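Local coordinates for hypothetical protein (Bacteroides caccae, PDB 4M8R) that is of unknown function but belongs to the DUF4784 family, joining an N-terminal Ig-like domain to a WD40-like domain, at the interface of chains A and B and the interface of chains A and C. Sequence-based numbering; all coordinates share one arbitrary frame. Chains: chain A/B/C, hypothetical protein.

Contacts 1 and 3 are neighbouring patches of the A/B interface, their C-alpha centres about 8 Å apart, and they share B:Phe57, whose ring meets chain A in both. They also draw on the same chain A strand, 217-221, and on the same stretch of chain B leading into strand 60-66. Contact 2 belongs to a different pairing, A with C, its C-alpha centre about 22 Å from that of contact 1 and 29 Å from that of contact 3. Chain A thus uses separate surfaces for two neighbours, each pairing two-fold symmetric, in an assembly of four copies whose biological relevance the structure alone does not show.

Contact 1: the interface of chains A and B. Residues chain A 219, 241, 243, 264, 268, 289; chain B 55-57, 59.
B:Phe57 carries the apolar centre, its ring pushed from the Ig-like domain of one DUF4784 protein against the WD40-like domain of another. A:Phe264 comes up at about a right angle, its ring tip CZ 3.6 Å from CD1 of B:Phe57. On the same side of that ring, but toward its other flank, the methyl CD2 of A:Leu219 lies 4.1 Å from CD2 of B:Phe57. With CG anti to its backbone N (chi1 -171°), B:Phe57 turns one ring face toward both side chains. Its root is covered by the selenomethionine A:Met241, whose methyl CE is 3.9 Å from CB of B:Phe57. The A:Met241 chain bends at chi2 and chi3 (-89° and -86°), and this fold lays CE over the centre of the A:Tyr289 ring within chain A. Selenium turns toward the aliphatic part of B:Glu59, with SE 3.7 Å from CG. Farther out the contact becomes polar but weakly bonded. The B:Glu59 carboxylate oxygen OE2 rests 3.5 Å from CA of A:Met241. From the opposite side the A:Asn268 amide ND2 makes a weak hydrogen bond of 3.5 Å to the backbone O of B:Phe57. The phenol oxygen OH of A:Tyr289 touches the chain B backbone at CA of B:Leu56, 3.6 Å away. Beyond it, the carboxylate of A:Glu243 approaches the ring of B:Pro55, OE2 to CB 3.8 Å.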
# COMPACT_ATOMS: atom_id res chain seq x y z
N LEU A 219 -7.11 26.42 12.58
CA LEU A 219 -6.20 25.70 11.70
C LEU A 219 -6.98 25.15 10.51
O LEU A 219 -8.01 24.51 10.70
CB LEU A 219 -5.52 24.57 12.47
CG LEU A 219 -4.44 23.78 11.73
CD1 LEU A 219 -3.28 24.68 11.36
CD2 LEU A 219 -3.98 22.62 12.59
N MSE A 241 -10.48 23.03 11.29
CA MSE A 241 -10.59 21.96 12.26
C MSE A 241 -11.76 22.23 13.15
O MSE A 241 -12.08 23.39 13.40
CB MSE A 241 -9.34 21.91 13.13
CG MSE A 241 -8.10 21.52 12.34
SE MSE A 241 -7.93 19.56 12.36
CE MSE A 241 -6.96 19.53 14.06
N GLU A 243 -12.21 22.75 16.16
CA GLU A 243 -11.61 23.15 17.42
C GLU A 243 -11.97 24.61 17.68
O GLU A 243 -12.33 25.32 16.75
CB GLU A 243 -10.09 22.99 17.36
CG GLU A 243 -9.63 21.57 17.03
CD GLU A 243 -9.93 20.56 18.13
OE1 GLU A 243 -10.19 20.97 19.28
OE2 GLU A 243 -9.90 19.34 17.84
N PHE A 264 4.90 21.46 11.82
CA PHE A 264 4.26 20.49 12.70
C PHE A 264 5.31 19.64 13.39
O PHE A 264 6.18 19.06 12.74
CB PHE A 264 3.35 19.53 11.91
CG PHE A 264 1.98 20.08 11.60
CD1 PHE A 264 1.04 20.22 12.60
CD2 PHE A 264 1.63 20.42 10.30
CE1 PHE A 264 -0.23 20.72 12.31
CE2 PHE A 264 0.37 20.91 10.00
CZ PHE A 264 -0.56 21.06 11.01
N ASN A 268 1.69 15.91 14.84
CA ASN A 268 0.90 16.99 14.24
C ASN A 268 -0.08 17.68 15.19
O ASN A 268 -1.13 18.13 14.77
CB ASN A 268 0.18 16.49 12.98
CG ASN A 268 1.14 16.02 11.89
OD1 ASN A 268 2.35 16.23 11.98
ND2 ASN A 268 0.59 15.40 10.86
N TYR A 289 -3.65 23.46 18.43
CA TYR A 289 -5.00 23.70 17.91
C TYR A 289 -6.12 23.41 18.92
O TYR A 289 -7.26 23.81 18.70
CB TYR A 289 -5.26 22.97 16.57
CG TYR A 289 -5.16 21.45 16.59
CD1 TYR A 289 -6.08 20.66 17.29
CD2 TYR A 289 -4.17 20.80 15.85
CE1 TYR A 289 -6.00 19.28 17.28
CE2 TYR A 289 -4.09 19.41 15.84
CZ TYR A 289 -5.00 18.66 16.56
OH TYR A 289 -4.91 17.29 16.54
N PRO B 55 -10.54 13.88 16.50
CA PRO B 55 -10.01 14.81 15.50
C PRO B 55 -8.49 14.93 15.54
O PRO B 55 -7.90 15.08 16.60
CB PRO B 55 -10.65 16.15 15.89
CG PRO B 55 -11.84 15.79 16.70
CD PRO B 55 -11.45 14.55 17.45
N LEU B 56 -7.87 14.85 14.36
CA LEU B 56 -6.45 15.11 14.19
C LEU B 56 -6.27 15.79 12.84
O LEU B 56 -7.12 15.64 11.95
CB LEU B 56 -5.65 13.80 14.26
CG LEU B 56 -5.55 12.91 13.01
CD1 LEU B 56 -4.54 11.79 13.24
CD2 LEU B 56 -6.90 12.33 12.59
N PHE B 57 -5.19 16.54 12.68
CA PHE B 57 -4.81 17.07 11.38
C PHE B 57 -3.82 16.11 10.72
O PHE B 57 -2.83 15.72 11.34
CB PHE B 57 -4.19 18.47 11.47
CG PHE B 57 -3.98 19.11 10.12
CD1 PHE B 57 -2.86 18.82 9.36
CD2 PHE B 57 -4.94 19.96 9.60
CE1 PHE B 57 -2.69 19.39 8.11
CE2 PHE B 57 -4.78 20.53 8.35
CZ PHE B 57 -3.65 20.24 7.61
N GLU B 59 -7.60 15.91 8.66
CA GLU B 59 -8.89 15.22 8.74
C GLU B 59 -9.14 14.47 7.43
O GLU B 59 -8.24 14.33 6.61
CB GLU B 59 -10.00 16.23 9.00
CG GLU B 59 -9.73 17.17 10.16
CD GLU B 59 -10.88 18.12 10.39
OE1 GLU B 59 -11.91 17.68 10.95
OE2 GLU B 59 -10.76 19.30 10.00

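Contact 2: the interface of chains A and C. Residues chain A 348-349, 352-353; chain C 290-291.
C:Arg290 reaches across to chain A with its guanidinium, and the close packing of this patch of the two-fold symmetric A/C pairing, possibly a crystal contact, gathers around that flat group. One face is covered by the ring of A:Pro348, whose CB sits off centre toward the rim, 3.6 Å from CZ of C:Arg290. The two side chains cross at about a right angle. At the edge, the terminal nitrogen NH2 donates a 2.9 Å hydrogen bond to the backbone O of A:Ser352, with 155° at the hydrogen. That oxygen lies nearly in the guanidinium plane, yet the nitrogen stands above the carbonyl plane, 59° out of it, and so is not on a lone pair. A bend at chi3 (-17°) folds the arginine chain and helps direct its head into this corner. CA of A:Ser353 also borders the edge, 3.5 Å from NH2. An alanine at C:Arg290 would probably leave the A:Ser352 carbonyl without this donor and uncover the face of A:Pro348. The rest is looser: NH1 stays 3.6 Å from the backbone O of A:Asp349, at the guanidinium edge. C:Asn291 adds a distant approach, its amide oxygen OD1 4.0 Å from the hydroxyl OG of A:Ser352. In the fold, A:Pro348 closes strand 340-348 and the serines lie in the loop before strand 355-357, while C:Arg290 and C:Asn291 occupy the loop between strands 282-288 and 292-295.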
# COMPACT_ATOMS: atom_id res chain seq x y z
N PRO A 348 10.63 17.09 24.33
CA PRO A 348 10.18 17.06 25.72
C PRO A 348 11.30 16.64 26.68
O PRO A 348 12.10 15.78 26.33
CB PRO A 348 9.06 16.01 25.70
CG PRO A 348 9.41 15.11 24.57
CD PRO A 348 10.08 15.97 23.54
N ASP A 349 11.33 17.27 27.85
CA ASP A 349 12.36 16.99 28.86
C ASP A 349 12.36 15.51 29.26
O ASP A 349 11.31 14.88 29.34
CB ASP A 349 12.16 17.86 30.12
CG ASP A 349 12.64 19.30 29.94
OD1 ASP A 349 13.53 19.56 29.10
OD2 ASP A 349 12.13 20.18 30.66
N SER A 352 9.98 15.46 32.47
CA SER A 352 8.51 15.47 32.38
C SER A 352 8.00 16.05 31.06
O SER A 352 8.68 15.98 30.04
CB SER A 352 7.92 16.22 33.58
OG SER A 352 6.51 16.09 33.61
N SER A 353 6.80 16.63 31.10
CA SER A 353 6.05 16.99 29.89
C SER A 353 6.61 18.18 29.10
O SER A 353 6.73 18.11 27.88
CB SER A 353 4.58 17.26 30.24
OG SER A 353 3.81 17.43 29.07
N ARG C 290 5.83 8.04 29.18
CA ARG C 290 6.77 9.12 29.45
C ARG C 290 6.69 9.67 30.88
O ARG C 290 7.68 10.19 31.38
CB ARG C 290 6.55 10.28 28.48
CG ARG C 290 6.69 9.91 27.01
CD ARG C 290 7.07 11.11 26.14
NE ARG C 290 6.81 12.39 26.81
CZ ARG C 290 7.72 13.12 27.47
NH1 ARG C 290 8.99 12.72 27.58
NH2 ARG C 290 7.35 14.26 28.05
N ASN C 291 5.52 9.57 31.52
CA ASN C 291 5.28 10.19 32.84
C ASN C 291 4.92 9.25 33.98
O ASN C 291 5.05 9.62 35.14
CB ASN C 291 4.16 11.24 32.73
CG ASN C 291 4.52 12.38 31.80
OD1 ASN C 291 5.70 12.68 31.59
ND2 ASN C 291 3.50 13.02 31.24

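Contact 3: the interface of chains A and B. Residues chain A 206, 220-221, 224, 239; chain B 57-58, 61.
This largely apolar patch of a two-fold symmetric interface between like chains adds ring packing and a water bridge to the A/B pairing of the assembly. B:Tyr61 turns one side of its ring to both A:Phe239 and A:Asn221. The two aromatic side chains run antiparallel, CD1 of B:Tyr61 over one face of the A:Phe239 ring toward its rim, 3.5 Å from CG. The A:Asn221 side chain crosses obliquely, its amide plane 72° from the tyrosine ring, CB 3.7 Å from CZ of B:Tyr61. CG of A:Asn221 is anti to the backbone N (chi1 -175°), which brings the amide to the CE2 side of the ring. Two bonds within chain A restrain its rotation: ND2 donates to the carboxylate OD2 of A:Asp206 at 3.0 Å, and OD1 accepts from the backbone N of A:Ala224 at 3.0 Å. The A:Asp206 oxygen OD1 lies 3.6 Å from CG of B:Pro58, which follows a cis peptide bond. CE2 of B:Phe57 also reaches CB of A:Asn221, 3.8 Å away. Water 1 lies at the tyrosine edge, 2.8 Å from the phenol OH of B:Tyr61, and links it to the backbone O of A:Phe239. For the protein, the site fits strand 60-66 of one Ig-like domain against the WD40-like domain of its neighbour.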
# COMPACT_ATOMS: atom_id res chain seq x y z
N ASP A 206 0.11 17.39 3.38
CA ASP A 206 -0.85 18.50 3.36
C ASP A 206 -0.16 19.80 3.75
O ASP A 206 0.81 19.79 4.50
CB ASP A 206 -2.02 18.24 4.31
CG ASP A 206 -2.83 17.00 3.92
OD1 ASP A 206 -2.47 15.88 4.35
OD2 ASP A 206 -3.85 17.16 3.20
N TYR A 220 -6.49 25.40 9.31
CA TYR A 220 -7.16 25.01 8.07
C TYR A 220 -6.27 24.13 7.21
O TYR A 220 -5.05 24.25 7.25
CB TYR A 220 -7.49 26.24 7.22
CG TYR A 220 -8.65 27.09 7.69
CD1 TYR A 220 -8.54 27.91 8.80
CD2 TYR A 220 -9.85 27.10 6.98
CE1 TYR A 220 -9.60 28.70 9.21
CE2 TYR A 220 -10.91 27.88 7.38
CZ TYR A 220 -10.78 28.68 8.49
OH TYR A 220 -11.85 29.46 8.88
N ASN A 221 -6.90 23.26 6.42
CA ASN A 221 -6.21 22.58 5.34
C ASN A 221 -6.47 23.34 4.06
O ASN A 221 -7.60 23.45 3.62
CB ASN A 221 -6.74 21.15 5.20
CG ASN A 221 -5.97 20.36 4.16
OD1 ASN A 221 -5.63 20.87 3.09
ND2 ASN A 221 -5.67 19.11 4.48
N ALA A 224 -6.03 20.78 0.13
CA ALA A 224 -7.00 19.76 -0.30
C ALA A 224 -7.53 19.94 -1.73
O ALA A 224 -7.79 18.96 -2.42
CB ALA A 224 -8.15 19.68 0.68
N PHE A 239 -11.73 24.26 4.91
CA PHE A 239 -11.65 23.11 5.81
C PHE A 239 -10.98 23.43 7.16
O PHE A 239 -9.86 23.01 7.41
CB PHE A 239 -10.89 21.98 5.12
CG PHE A 239 -11.65 21.30 4.01
CD1 PHE A 239 -12.91 20.78 4.23
CD2 PHE A 239 -11.07 21.14 2.76
CE1 PHE A 239 -13.60 20.14 3.21
CE2 PHE A 239 -11.75 20.49 1.74
CZ PHE A 239 -13.01 19.99 1.97
N PHE B 57 -5.19 16.54 12.68
CA PHE B 57 -4.81 17.07 11.38
C PHE B 57 -3.82 16.11 10.72
O PHE B 57 -2.83 15.72 11.34
CB PHE B 57 -4.19 18.47 11.47
CG PHE B 57 -3.98 19.11 10.12
CD1 PHE B 57 -2.86 18.82 9.36
CD2 PHE B 57 -4.94 19.96 9.60
CE1 PHE B 57 -2.69 19.39 8.11
CE2 PHE B 57 -4.78 20.53 8.35
CZ PHE B 57 -3.65 20.24 7.61
N PRO B 58 -4.07 15.73 9.45
CA PRO B 58 -5.20 16.09 8.60
C PRO B 58 -6.46 15.30 8.90
O PRO B 58 -6.38 14.14 9.31
CB PRO B 58 -4.70 15.73 7.19
CG PRO B 58 -3.76 14.60 7.42
CD PRO B 58 -3.09 14.89 8.74
N TYR B 61 -11.24 14.60 3.88
CA TYR B 61 -11.81 15.65 3.03
C TYR B 61 -12.30 15.08 1.72
O TYR B 61 -11.74 14.13 1.21
CB TYR B 61 -10.77 16.72 2.72
CG TYR B 61 -10.00 17.19 3.93
CD1 TYR B 61 -10.60 18.04 4.86
CD2 TYR B 61 -8.69 16.79 4.15
CE1 TYR B 61 -9.90 18.48 5.97
CE2 TYR B 61 -7.99 17.23 5.27
CZ TYR B 61 -8.60 18.07 6.17
OH TYR B 61 -7.91 18.51 7.28
O HOH W 1 -9.00 20.66 8.65